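Local atomic coordinates of apical membrane antigen 1 (Babesia divergens, PDB entry 4APM), a protein that probably acts at the moving junction when the parasite invades a host cell, as a calcium-binding surface antigen of which this chain holds domains I, II and III. Residues 400-405 and 416-421; 357-362 and 407-412; 80-85 and 161-166. One frame throughout, in Å; residues are numbered along the deposited sequence.

Contact 1 of 3, residues 400-405 and 416-421; sequences YVHEKY and SEEKPS. With ACT (acetate ion), chain D.
Tyr400 pairs with Ser416 at the mouth of the β-hairpin formed by strands 400-406 and 410-416, and the chain that leaves the hairpin, residues 417-421, curls back against the first strand. The pair is an antiparallel hydrogen-bonded one: Tyr400 N donates to Ser416 O at 3.0 Å, and Ser416 N returns a bond to Tyr400 O at 2.9 Å. Past the pair a side chain takes over from the backbone. His402, its CG anti to the carbonyl carbon and beside the backbone N (chi1 -60°), donates from NE2 to Glu418 O over 2.9 Å; the oxygen lies close to the imidazole plane, but the nitrogen stands 40° out of the carbonyl plane and the N-H...O angle is a bent 140°. CB of Ser416 also lies beside this nitrogen. Ser416 OG accepts from Glu418 N at 3.2 Å in an ST turn. Apolar contacts gather on the Tyr400 ring. Lys419 CA sits over a face of that ring, 4.0 Å from its centroid, a CH-pi contact, while the lysine chain runs beside the tyrosine in the same direction, its CG 3.4 Å from Tyr400 CZ. Pro420 crosses the tyrosine at about a right angle, its CD 3.8 Å from Tyr400 CD2. Outside the two segments, the His402 ring stacks with Tyr414. Farther along the strand, Lys404 NZ donates to OXT of an acetate ion at 2.7 Å, probably taken from the crystallisation liquor. No pair of opposite charges links the two segments: three neutral carbonyl acceptors bind them, and the bond to Glu418 O needs a proton on NE2 of His402.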
ATOM      1  N   TYR A 400     -23.405  26.442 -11.827  1.00 50.61           N
ATOM      2  CA  TYR A 400     -23.378  26.995 -10.477  1.00 49.34           C
ATOM      3  C   TYR A 400     -22.170  26.527  -9.675  1.00 55.72           C
ATOM      4  O   TYR A 400     -21.755  25.381  -9.784  1.00 55.51           O
ATOM      5  CB  TYR A 400     -24.663  26.655  -9.751  1.00 48.86           C
ATOM      6  CG  TYR A 400     -25.884  27.002 -10.571  1.00 63.22           C
ATOM      7  CD1 TYR A 400     -26.377  26.120 -11.526  1.00 61.89           C
ATOM      8  CD2 TYR A 400     -26.500  28.241 -10.443  1.00 62.64           C
ATOM      9  CE1 TYR A 400     -27.479  26.438 -12.291  1.00 64.85           C
ATOM     10  CE2 TYR A 400     -27.600  28.571 -11.210  1.00 70.09           C
ATOM     11  CZ  TYR A 400     -28.088  27.661 -12.128  1.00 69.15           C
ATOM     12  OH  TYR A 400     -29.196  27.972 -12.879  1.00 69.86           O
ATOM     13  N   VAL A 401     -21.580  27.439  -8.908  1.00 55.22           N
ATOM     14  CA  VAL A 401     -20.515  27.086  -7.979  1.00 53.20           C
ATOM     15  C   VAL A 401     -21.101  26.886  -6.599  1.00 53.00           C
ATOM     16  O   VAL A 401     -21.908  27.689  -6.147  1.00 58.73           O
ATOM     17  CB  VAL A 401     -19.420  28.164  -7.916  1.00 50.13           C
ATOM     18  CG1 VAL A 401     -18.357  27.771  -6.895  1.00 51.56           C
ATOM     19  CG2 VAL A 401     -18.785  28.362  -9.282  1.00 48.19           C
ATOM     20  N   HIS A 402     -20.758  25.769  -5.965  1.00 50.86           N
ATOM     21  CA  HIS A 402     -21.181  25.510  -4.599  1.00 49.20           C
ATOM     22  C   HIS A 402     -19.984  25.431  -3.712  1.00 49.06           C
ATOM     23  O   HIS A 402     -18.849  25.384  -4.178  1.00 44.65           O
ATOM     24  CB  HIS A 402     -21.953  24.192  -4.499  1.00 50.78           C
ATOM     25  CG  HIS A 402     -23.206  24.143  -5.335  1.00 48.89           C
ATOM     26  ND1 HIS A 402     -24.427  23.909  -4.799  1.00 47.06           N
ATOM     27  CD2 HIS A 402     -23.397  24.286  -6.709  1.00 43.80           C
ATOM     28  CE1 HIS A 402     -25.347  23.928  -5.776  1.00 51.48           C
ATOM     29  NE2 HIS A 402     -24.712  24.133  -6.948  1.00 46.61           N
ATOM     30  N   GLU A 403     -20.240  25.377  -2.416  1.00 51.72           N
ATOM     31  CA  GLU A 403     -19.196  25.205  -1.435  1.00 52.50           C
ATOM     32  C   GLU A 403     -19.489  23.957  -0.639  1.00 51.26           C
ATOM     33  O   GLU A 403     -20.647  23.671  -0.318  1.00 49.61           O
ATOM     34  CB  GLU A 403     -19.116  26.419  -0.516  1.00 53.11           C
ATOM     35  CG  GLU A 403     -18.318  27.553  -1.125  1.00 61.78           C
ATOM     36  CD  GLU A 403     -18.705  28.909  -0.575  1.00 67.18           C
ATOM     37  OE1 GLU A 403     -18.703  29.070   0.666  1.00 59.80           O
ATOM     38  OE2 GLU A 403     -18.997  29.816  -1.392  1.00 70.60           O
ATOM     39  N   LYS A 404     -18.445  23.182  -0.373  1.00 42.36           N
ATOM     40  CA  LYS A 404     -18.578  21.995   0.446  1.00 45.24           C
ATOM     41  C   LYS A 404     -17.478  21.990   1.485  1.00 41.09           C
ATOM     42  O   LYS A 404     -16.381  22.503   1.244  1.00 43.94           O
ATOM     43  CB  LYS A 404     -18.507  20.733  -0.430  1.00 47.79           C
ATOM     44  CG  LYS A 404     -18.757  19.446   0.329  1.00 43.63           C
ATOM     45  CD  LYS A 404     -19.766  18.567  -0.392  1.00 49.78           C
ATOM     46  CE  LYS A 404     -19.889  17.224   0.310  1.00 51.88           C
ATOM     47  NZ  LYS A 404     -20.440  16.147  -0.561  1.00 62.21           N
ATOM     48  N   TYR A 405     -17.786  21.440   2.649  1.00 39.55           N
ATOM     49  CA  TYR A 405     -16.793  21.258   3.694  1.00 44.56           C
ATOM     50  C   TYR A 405     -15.958  20.016   3.444  1.00 46.58           C
ATOM     51  O   TYR A 405     -16.507  18.976   3.106  1.00 46.15           O
ATOM     52  CB  TYR A 405     -17.474  21.117   5.047  1.00 45.39           C
ATOM     53  CG  TYR A 405     -16.510  20.900   6.184  1.00 51.36           C
ATOM     54  CD1 TYR A 405     -15.790  21.966   6.732  1.00 50.60           C
ATOM     55  CD2 TYR A 405     -16.309  19.630   6.712  1.00 56.16           C
ATOM     56  CE1 TYR A 405     -14.886  21.765   7.762  1.00 52.65           C
ATOM     57  CE2 TYR A 405     -15.419  19.421   7.752  1.00 57.14           C
ATOM     58  CZ  TYR A 405     -14.710  20.486   8.273  1.00 54.71           C
ATOM     59  OH  TYR A 405     -13.829  20.262   9.313  1.00 61.07           O
ATOM     60  N   SER A 416     -22.006  22.533 -10.155  1.00 56.10           N
ATOM     61  CA  SER A 416     -23.226  21.746 -10.163  1.00 56.84           C
ATOM     62  C   SER A 416     -24.287  22.382 -11.076  1.00 66.13           C
ATOM     63  O   SER A 416     -24.194  23.566 -11.413  1.00 70.37           O
ATOM     64  CB  SER A 416     -23.745  21.619  -8.739  1.00 57.56           C
ATOM     65  OG  SER A 416     -25.030  21.050  -8.716  1.00 61.71           O
ATOM     66  N   GLU A 417     -25.265  21.583 -11.505  1.00 68.10           N
ATOM     67  CA  GLU A 417     -26.390  22.081 -12.321  1.00 66.50           C
ATOM     68  C   GLU A 417     -27.521  22.659 -11.454  1.00 65.60           C
ATOM     69  O   GLU A 417     -28.376  23.397 -11.953  1.00 65.30           O
ATOM     70  CB  GLU A 417     -26.969  20.970 -13.201  1.00 66.30           C
ATOM     71  CG  GLU A 417     -26.202  20.656 -14.474  1.00 65.91           C
ATOM     72  CD  GLU A 417     -26.692  19.368 -15.137  1.00 75.26           C
ATOM     73  OE1 GLU A 417     -27.220  18.475 -14.423  1.00 68.95           O
ATOM     74  OE2 GLU A 417     -26.538  19.236 -16.371  1.00 73.72           O
ATOM     75  N   GLU A 418     -27.552  22.275 -10.178  1.00 58.78           N
ATOM     76  CA  GLU A 418     -28.533  22.795  -9.233  1.00 61.35           C
ATOM     77  C   GLU A 418     -28.138  24.216  -8.787  1.00 66.55           C
ATOM     78  O   GLU A 418     -26.951  24.547  -8.704  1.00 70.82           O
ATOM     79  CB  GLU A 418     -28.666  21.835  -8.036  0.60 62.24           C
ATOM     80  CG  GLU A 418     -29.383  22.395  -6.810  0.60 70.35           C
ATOM     81  CD  GLU A 418     -30.901  22.267  -6.879  0.60 76.56           C
ATOM     82  OE1 GLU A 418     -31.477  22.472  -7.970  0.60 81.02           O
ATOM     83  OE2 GLU A 418     -31.524  21.993  -5.830  0.60 73.34           O
ATOM     84  N   LYS A 419     -29.132  25.072  -8.572  1.00 70.45           N
ATOM     85  CA  LYS A 419     -28.890  26.385  -7.967  1.00 65.64           C
ATOM     86  C   LYS A 419     -28.687  26.245  -6.462  1.00 61.39           C
ATOM     87  O   LYS A 419     -29.438  25.531  -5.794  1.00 60.78           O
ATOM     88  CB  LYS A 419     -30.058  27.340  -8.238  1.00 64.94           C
ATOM     89  CG  LYS A 419     -30.436  27.472  -9.702  1.00 75.47           C
ATOM     90  CD  LYS A 419     -31.797  28.126  -9.852  1.00 80.06           C
ATOM     91  CE  LYS A 419     -32.469  27.701 -11.145  1.00 85.89           C
ATOM     92  NZ  LYS A 419     -33.020  28.879 -11.876  1.00 91.47           N
ATOM     93  N   PRO A 420     -27.681  26.949  -5.916  1.00 60.72           N
ATOM     94  CA  PRO A 420     -27.469  26.961  -4.469  1.00 60.88           C
ATOM     95  C   PRO A 420     -28.763  27.278  -3.719  1.00 63.62           C
ATOM     96  O   PRO A 420     -29.576  28.065  -4.198  1.00 73.21           O
ATOM     97  CB  PRO A 420     -26.455  28.088  -4.276  1.00 60.70           C
ATOM     98  CG  PRO A 420     -25.717  28.153  -5.571  1.00 61.92           C
ATOM     99  CD  PRO A 420     -26.718  27.806  -6.631  1.00 55.58           C
ATOM    100  N   SER A 421     -28.962  26.641  -2.570  1.00 69.66           N
ATOM    101  CA  SER A 421     -30.143  26.882  -1.742  1.00 73.41           C
ATOM    102  C   SER A 421     -30.021  28.211  -1.005  1.00 76.84           C
ATOM    103  O   SER A 421     -30.992  28.708  -0.437  1.00 78.90           O
ATOM    104  CB  SER A 421     -30.325  25.747  -0.729  1.00 74.97           C
ATOM    105  OG  SER A 421     -29.216  25.682   0.152  1.00 79.10           O
TER
HETATM  106  C   ACT D1513     -19.473  16.482  -4.246  1.00 63.72           C
HETATM  107  O   ACT D1513     -20.115  16.602  -5.310  1.00 67.74           O
HETATM  108  OXT ACT D1513     -20.012  16.005  -3.227  1.00 65.76           O
HETATM  109  CH3 ACT D1513     -18.034  16.925  -4.189  1.00 56.99           C

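Contact 2 of 3, residues 357-362 and 407-412; sequences VPFPCD and ESCGTY
Cys361 and Cys409 form a disulfide that ties the loop 357-362 to the turn of the hairpin made by strands 400-406 and 410-416, in a region that by comparison with other AMA1 proteins probably belongs to domain III. The covalent link comes first: the sulfurs are 2.0 Å apart, and the C-S-S-C torsion of -88° makes it a left-handed bridge. Both sulfurs lie anti to their own carbonyl carbons, and Cys361 SG also comes within 3.2 Å of Ser408 O. The polar part is one bond between the segments, from Phe359 N to the hydroxyl of Ser408, 3.0 Å from N to OG with an N-H...O angle of 151°. The hydroxyl has a second partner, Asp224 OD2, so two groups grip this oxygen and fix its rotation. Pro358 lies against it as well, its CA 3.6 Å from Ser408 OG. Apolar packing completes the contact. CB of Phe359 meets CB of Ser408 at 3.6 Å, but its CG is anti to the backbone N (chi1 -171°), and the ring itself heads away from Ser408 toward Leu336, Ile338 and Leu390. Pro360 CD covers part of one face of this ring. The remaining contact is a sulfur-aromatic one made at a slant: Cys409 SG stands 5.3 Å from the centroid of the Phe359 ring, with CD1 of that ring 4.1 Å from the sulfur.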
ATOM      1  N   VAL A 357      -4.016  10.759   5.992  1.00 32.54           N
ATOM      2  CA  VAL A 357      -3.224  11.935   5.965  1.00 33.32           C
ATOM      3  C   VAL A 357      -4.112  12.909   5.202  1.00 36.93           C
ATOM      4  O   VAL A 357      -4.824  12.495   4.289  1.00 38.27           O
ATOM      5  CB  VAL A 357      -1.912  11.579   5.216  1.00 34.20           C
ATOM      6  CG1 VAL A 357      -1.740  12.286   3.882  1.00 31.17           C
ATOM      7  CG2 VAL A 357      -0.706  11.640   6.143  1.00 28.44           C
ATOM      8  N   PRO A 358      -4.176  14.177   5.638  1.00 38.31           N
ATOM      9  CA  PRO A 358      -5.119  15.089   4.977  1.00 37.21           C
ATOM     10  C   PRO A 358      -4.747  15.348   3.526  1.00 37.52           C
ATOM     11  O   PRO A 358      -3.563  15.295   3.183  1.00 40.20           O
ATOM     12  CB  PRO A 358      -4.987  16.389   5.799  1.00 36.97           C
ATOM     13  CG  PRO A 358      -3.695  16.259   6.542  1.00 33.93           C
ATOM     14  CD  PRO A 358      -3.584  14.788   6.840  1.00 37.85           C
ATOM     15  N   PHE A 359      -5.746  15.619   2.681  1.00 38.31           N
ATOM     16  CA  PHE A 359      -5.521  16.136   1.312  1.00 37.50           C
ATOM     17  C   PHE A 359      -4.503  17.295   1.359  1.00 42.76           C
ATOM     18  O   PHE A 359      -4.487  18.055   2.332  1.00 44.01           O
ATOM     19  CB  PHE A 359      -6.857  16.605   0.687  1.00 33.30           C
ATOM     20  CG  PHE A 359      -6.751  16.949  -0.777  1.00 29.15           C
ATOM     21  CD1 PHE A 359      -6.181  18.136  -1.174  1.00 30.93           C
ATOM     22  CD2 PHE A 359      -7.116  16.032  -1.746  1.00 29.97           C
ATOM     23  CE1 PHE A 359      -6.010  18.427  -2.508  1.00 32.10           C
ATOM     24  CE2 PHE A 359      -6.942  16.306  -3.087  1.00 33.09           C
ATOM     25  CZ  PHE A 359      -6.397  17.517  -3.472  1.00 35.09           C
ATOM     26  N   PRO A 360      -3.591  17.388   0.361  1.00 44.17           N
ATOM     27  CA  PRO A 360      -2.604  18.472   0.489  1.00 42.79           C
ATOM     28  C   PRO A 360      -3.132  19.818  -0.038  1.00 43.09           C
ATOM     29  O   PRO A 360      -2.971  20.141  -1.217  1.00 38.40           O
ATOM     30  CB  PRO A 360      -1.416  17.966  -0.340  1.00 40.87           C
ATOM     31  CG  PRO A 360      -2.022  17.070  -1.362  1.00 38.73           C
ATOM     32  CD  PRO A 360      -3.243  16.448  -0.724  1.00 40.96           C
ATOM     33  N   CYS A 361      -3.751  20.587   0.859  1.00 43.91           N
ATOM     34  CA  CYS A 361      -4.492  21.805   0.508  1.00 42.97           C
ATOM     35  C   CYS A 361      -3.696  22.784  -0.312  1.00 43.58           C
ATOM     36  O   CYS A 361      -4.263  23.543  -1.093  1.00 45.35           O
ATOM     37  CB  CYS A 361      -4.977  22.494   1.769  1.00 41.93           C
ATOM     38  SG  CYS A 361      -5.652  21.316   2.939  1.00 49.41           S
ATOM     39  N   ASP A 362      -2.381  22.765  -0.156  1.00 43.79           N
ATOM     40  CA  ASP A 362      -1.542  23.728  -0.856  1.00 46.65           C
ATOM     41  C   ASP A 362      -1.346  23.438  -2.347  1.00 47.09           C
ATOM     42  O   ASP A 362      -0.801  24.268  -3.060  1.00 52.70           O
ATOM     43  CB  ASP A 362      -0.183  23.869  -0.164  1.00 51.65           C
ATOM     44  CG  ASP A 362       0.535  22.538  -0.012  0.60 52.13           C
ATOM     45  OD1 ASP A 362      -0.120  21.540   0.367  0.60 51.75           O
ATOM     46  OD2 ASP A 362       1.758  22.494  -0.255  0.60 55.76           O
ATOM     47  N   GLU A 407     -12.795  17.900   5.780  1.00 42.30           N
ATOM     48  CA  GLU A 407     -11.932  17.842   6.965  1.00 42.84           C
ATOM     49  C   GLU A 407     -10.493  18.272   6.689  1.00 42.62           C
ATOM     50  O   GLU A 407      -9.798  18.709   7.596  1.00 43.70           O
ATOM     51  CB  GLU A 407     -11.904  16.432   7.552  1.00 49.48           C
ATOM     52  CG  GLU A 407     -13.026  16.117   8.527  1.00 52.73           C
ATOM     53  CD  GLU A 407     -12.899  14.716   9.120  1.00 61.56           C
ATOM     54  OE1 GLU A 407     -11.801  14.124   9.019  1.00 61.79           O
ATOM     55  OE2 GLU A 407     -13.894  14.200   9.682  1.00 60.17           O
ATOM     56  N   SER A 408     -10.018  18.064   5.463  1.00 38.18           N
ATOM     57  CA  SER A 408      -8.593  18.213   5.173  1.00 41.02           C
ATOM     58  C   SER A 408      -8.314  19.692   5.000  1.00 45.89           C
ATOM     59  O   SER A 408      -7.306  20.217   5.479  1.00 44.03           O
ATOM     60  CB  SER A 408      -8.205  17.478   3.873  1.00 39.15           C
ATOM     61  OG  SER A 408      -8.398  16.079   3.975  1.00 37.53           O
ATOM     62  N   CYS A 409      -9.196  20.353   4.261  1.00 42.00           N
ATOM     63  CA  CYS A 409      -8.924  21.695   3.820  1.00 43.23           C
ATOM     64  C   CYS A 409     -10.055  22.670   4.150  1.00 46.15           C
ATOM     65  O   CYS A 409     -10.094  23.770   3.619  1.00 44.56           O
ATOM     66  CB  CYS A 409      -8.618  21.685   2.331  1.00 44.76           C
ATOM     67  SG  CYS A 409      -7.253  20.560   1.918  1.00 52.83           S
ATOM     68  N   GLY A 410     -10.956  22.277   5.052  1.00 43.87           N
ATOM     69  CA  GLY A 410     -12.220  23.010   5.205  1.00 47.25           C
ATOM     70  C   GLY A 410     -12.919  23.169   3.861  1.00 50.58           C
ATOM     71  O   GLY A 410     -13.011  22.200   3.088  1.00 52.10           O
ATOM     72  N   THR A 411     -13.350  24.394   3.551  1.00 40.42           N
ATOM     73  CA  THR A 411     -14.294  24.635   2.457  1.00 39.19           C
ATOM     74  C   THR A 411     -13.627  24.544   1.087  1.00 39.84           C
ATOM     75  O   THR A 411     -12.549  25.106   0.864  1.00 40.59           O
ATOM     76  CB  THR A 411     -14.971  26.034   2.569  1.00 42.34           C
ATOM     77  OG1 THR A 411     -15.434  26.236   3.904  1.00 43.56           O
ATOM     78  CG2 THR A 411     -16.163  26.156   1.615  1.00 38.70           C
ATOM     79  N   TYR A 412     -14.307  23.899   0.144  1.00 39.35           N
ATOM     80  CA  TYR A 412     -13.844  23.903  -1.235  1.00 37.37           C
ATOM     81  C   TYR A 412     -15.044  23.995  -2.149  1.00 36.68           C
ATOM     82  O   TYR A 412     -16.169  23.934  -1.687  1.00 41.82           O
ATOM     83  CB  TYR A 412     -13.018  22.631  -1.534  1.00 39.05           C
ATOM     84  CG  TYR A 412     -13.840  21.359  -1.575  1.00 34.41           C
ATOM     85  CD1 TYR A 412     -14.195  20.701  -0.403  1.00 31.26           C
ATOM     86  CD2 TYR A 412     -14.282  20.828  -2.791  1.00 35.17           C
ATOM     87  CE1 TYR A 412     -14.986  19.565  -0.433  1.00 34.66           C
ATOM     88  CE2 TYR A 412     -15.062  19.677  -2.830  1.00 35.84           C
ATOM     89  CZ  TYR A 412     -15.406  19.054  -1.646  1.00 33.64           C
ATOM     90  OH  TYR A 412     -16.179  17.922  -1.666  1.00 36.35           O
TER

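Contact 3 of 3, residues 80-85 and 161-166; sequences LAFPDT and ILFTPM
A single backbone bridge, Ala81 with Leu162, joins the loop 80-85 to the chain just beyond strand 158-161, the next-to-outermost strand of a five-stranded antiparallel sheet, probably in domain I. Two hydrogen bonds frame the bridge. Phe163 N donates to Leu80 O at 2.8 Å, almost straight at 176°, and Phe82 N donates to Ile161 O, also at 2.8 Å. Leu162 CA adds a CH...O contact to Leu80 O at 3.5 Å, so one carbonyl oxygen takes both an N-H and a weaker C-H. Beside the bridge three rings pack in sequence. Phe82 and Phe163 form a T-shaped pair, planes at 81° and centroids 5.2 Å apart: CD1 of Phe163 comes down over a face of the Phe82 ring, nearer its rim than its centre. Pro83 CD in turn lies over a face of the Phe163 ring, 3.9 Å from the centroid, as a CH-pi contact. Ile161 CG2 reaches Phe82 CD1 at 3.8 Å, and Tyr148 meets the Phe82 ring in another edge-to-face contact, while Phe82 O is hydrogen-bonded to Arg69. On the far side of the bridge Leu80 packs against Ile58 and Leu60 of strand 56-60. Thr164 OG1, anti to its backbone N, accepts from Met166 N at 2.9 Å in an ST turn. Its CG2 methyl consequently falls between backbone N and carbonyl carbon, and ends 3.9 Å from Leu80 CG.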
ATOM      1  N   LEU A  80       5.771 -19.204  10.500  1.00 36.09           N
ATOM      2  CA  LEU A  80       6.755 -18.978   9.453  1.00 33.09           C
ATOM      3  C   LEU A  80       8.019 -18.348  10.039  1.00 34.34           C
ATOM      4  O   LEU A  80       9.022 -18.154   9.322  1.00 32.61           O
ATOM      5  CB  LEU A  80       6.171 -18.009   8.429  1.00 33.75           C
ATOM      6  CG  LEU A  80       5.597 -18.500   7.103  1.00 34.17           C
ATOM      7  CD1 LEU A  80       5.073 -19.916   7.200  1.00 25.22           C
ATOM      8  CD2 LEU A  80       4.556 -17.532   6.567  1.00 29.35           C
ATOM      9  N   ALA A  81       7.941 -17.966  11.313  1.00 29.01           N
ATOM     10  CA  ALA A  81       9.003 -17.219  11.982  1.00 30.97           C
ATOM     11  C   ALA A  81      10.244 -18.064  12.210  1.00 33.91           C
ATOM     12  O   ALA A  81      10.155 -19.290  12.404  1.00 31.85           O
ATOM     13  CB  ALA A  81       8.502 -16.666  13.309  1.00 34.34           C
ATOM     14  N   PHE A  82      11.404 -17.405  12.215  1.00 32.27           N
ATOM     15  CA  PHE A  82      12.657 -18.062  12.580  1.00 33.34           C
ATOM     16  C   PHE A  82      12.534 -19.021  13.765  1.00 35.22           C
ATOM     17  O   PHE A  82      11.974 -18.651  14.808  1.00 40.36           O
ATOM     18  CB  PHE A  82      13.741 -17.030  12.852  1.00 32.65           C
ATOM     19  CG  PHE A  82      14.823 -17.014  11.817  1.00 39.06           C
ATOM     20  CD1 PHE A  82      14.513 -16.828  10.475  1.00 40.37           C
ATOM     21  CD2 PHE A  82      16.149 -17.211  12.174  1.00 40.78           C
ATOM     22  CE1 PHE A  82      15.506 -16.840   9.510  1.00 42.94           C
ATOM     23  CE2 PHE A  82      17.144 -17.214  11.215  1.00 44.86           C
ATOM     24  CZ  PHE A  82      16.822 -17.023   9.882  1.00 44.15           C
ATOM     25  N   PRO A  83      13.109 -20.241  13.636  1.00 37.79           N
ATOM     26  CA  PRO A  83      13.211 -21.117  14.815  1.00 41.90           C
ATOM     27  C   PRO A  83      14.067 -20.499  15.928  1.00 44.99           C
ATOM     28  O   PRO A  83      14.710 -19.449  15.726  1.00 46.32           O
ATOM     29  CB  PRO A  83      13.864 -22.391  14.269  1.00 34.63           C
ATOM     30  CG  PRO A  83      14.595 -21.965  13.047  1.00 38.58           C
ATOM     31  CD  PRO A  83      13.878 -20.759  12.488  1.00 39.81           C
ATOM     32  N   ASP A  84      14.020 -21.105  17.111  1.00 47.94           N
ATOM     33  CA  ASP A  84      14.805 -20.615  18.245  1.00 51.75           C
ATOM     34  C   ASP A  84      16.213 -21.197  18.267  1.00 54.77           C
ATOM     35  O   ASP A  84      16.994 -20.862  19.141  1.00 61.72           O
ATOM     36  CB  ASP A  84      14.097 -20.888  19.570  1.00 51.78           C
ATOM     37  CG  ASP A  84      13.670 -22.336  19.720  1.00 54.35           C
ATOM     38  OD1 ASP A  84      13.645 -23.073  18.707  1.00 57.43           O
ATOM     39  OD2 ASP A  84      13.312 -22.728  20.849  1.00 61.34           O
ATOM     40  N   THR A  85      16.545 -22.038  17.289  1.00 54.65           N
ATOM     41  CA  THR A  85      17.898 -22.603  17.185  1.00 60.70           C
ATOM     42  C   THR A  85      18.595 -22.315  15.849  1.00 56.03           C
ATOM     43  O   THR A  85      18.400 -21.258  15.245  1.00 61.82           O
ATOM     44  CB  THR A  85      17.880 -24.118  17.402  1.00 60.44           C
ATOM     45  OG1 THR A  85      17.036 -24.718  16.418  1.00 60.92           O
ATOM     46  CG2 THR A  85      17.356 -24.448  18.787  1.00 60.41           C
ATOM     47  N   ILE A 161      11.980 -12.181  12.109  1.00 29.93           N
ATOM     48  CA  ILE A 161      12.553 -12.645  10.872  1.00 29.64           C
ATOM     49  C   ILE A 161      11.843 -13.927  10.476  1.00 29.52           C
ATOM     50  O   ILE A 161      11.634 -14.818  11.309  1.00 30.82           O
ATOM     51  CB  ILE A 161      14.083 -12.852  11.000  1.00 28.80           C
ATOM     52  CG1 ILE A 161      14.728 -11.622  11.661  1.00 28.30           C
ATOM     53  CG2 ILE A 161      14.711 -13.161   9.646  1.00 28.47           C
ATOM     54  CD1 ILE A 161      14.562 -10.312  10.912  1.00 23.04           C
ATOM     55  N   LEU A 162      11.420 -13.984   9.222  1.00 28.44           N
ATOM     56  CA  LEU A 162      10.742 -15.140   8.697  1.00 28.61           C
ATOM     57  C   LEU A 162      11.788 -16.107   8.200  1.00 30.05           C
ATOM     58  O   LEU A 162      12.866 -15.685   7.775  1.00 32.43           O
ATOM     59  CB  LEU A 162       9.768 -14.733   7.582  1.00 28.88           C
ATOM     60  CG  LEU A 162       8.662 -13.803   8.097  1.00 28.96           C
ATOM     61  CD1 LEU A 162       7.521 -13.611   7.112  1.00 27.55           C
ATOM     62  CD2 LEU A 162       8.121 -14.334   9.404  1.00 28.09           C
ATOM     63  N   PHE A 163      11.503 -17.401   8.328  1.00 30.07           N
ATOM     64  CA  PHE A 163      12.423 -18.459   7.902  1.00 31.40           C
ATOM     65  C   PHE A 163      12.243 -18.824   6.433  1.00 33.32           C
ATOM     66  O   PHE A 163      13.007 -19.609   5.903  1.00 34.73           O
ATOM     67  CB  PHE A 163      12.224 -19.716   8.760  1.00 36.09           C
ATOM     68  CG  PHE A 163      13.398 -20.667   8.742  1.00 40.02           C
ATOM     69  CD1 PHE A 163      14.669 -20.247   9.147  1.00 42.06           C
ATOM     70  CD2 PHE A 163      13.226 -22.002   8.369  1.00 45.19           C
ATOM     71  CE1 PHE A 163      15.751 -21.122   9.138  1.00 44.46           C
ATOM     72  CE2 PHE A 163      14.301 -22.890   8.386  1.00 43.67           C
ATOM     73  CZ  PHE A 163      15.562 -22.447   8.763  1.00 45.56           C
ATOM     74  N   THR A 164      11.183 -18.322   5.799  1.00 36.19           N
ATOM     75  CA  THR A 164      10.919 -18.634   4.385  1.00 30.78           C
ATOM     76  C   THR A 164      10.336 -17.426   3.675  1.00 30.87           C
ATOM     77  O   THR A 164       9.571 -16.677   4.279  1.00 28.46           O
ATOM     78  CB  THR A 164       9.929 -19.816   4.222  1.00 30.19           C
ATOM     79  OG1 THR A 164       9.543 -19.927   2.844  1.00 33.77           O
ATOM     80  CG2 THR A 164       8.697 -19.606   5.044  1.00 26.57           C
ATOM     81  N   PRO A 165      10.657 -17.254   2.370  1.00 31.07           N
ATOM     82  CA  PRO A 165      10.001 -16.184   1.633  1.00 28.77           C
ATOM     83  C   PRO A 165       8.638 -16.608   1.065  1.00 31.93           C
ATOM     84  O   PRO A 165       7.966 -15.794   0.419  1.00 32.15           O
ATOM     85  CB  PRO A 165      10.982 -15.894   0.510  1.00 28.85           C
ATOM     86  CG  PRO A 165      11.610 -17.231   0.223  1.00 30.24           C
ATOM     87  CD  PRO A 165      11.656 -17.964   1.540  1.00 31.10           C
ATOM     88  N   MET A 166       8.226 -17.853   1.312  1.00 29.98           N
ATOM     89  CA  MET A 166       6.913 -18.314   0.838  1.00 34.05           C
ATOM     90  C   MET A 166       5.760 -17.439   1.318  1.00 32.07           C
ATOM     91  O   MET A 166       5.701 -17.036   2.479  1.00 30.68           O
ATOM     92  CB  MET A 166       6.672 -19.773   1.221  1.00 34.83           C
ATOM     93  CG  MET A 166       7.457 -20.754   0.350  1.00 46.44           C
ATOM     94  SD  MET A 166       6.986 -22.489   0.589  1.00 59.62           S
ATOM     95  CE  MET A 166       5.261 -22.441   0.084  1.00 46.17           C
TER

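From the N terminus, contact 3 comes first: residues 80-85 meet 161-166, closing a loop that includes helices 113-118 and 125-134 before either other contact opens. The later two interlock. Contact 2 opens at 357-362, contact 1 opens at 400-405, then contact 2 closes at 407-412 and contact 1 at 416-421, so their loops cross. Both belong to the hairpin at one edge of the seven-stranded mixed sheet: contact 2 ties its turn to a preceding loop, contact 1 seals its open end. They touch where Lys404 O and Tyr412 N, 2.7 Å apart, probably form a hydrogen bond. Contact 3 lies across the chain's centre, about 43 Å from contact 2 and 57 Å from contact 1 between centres.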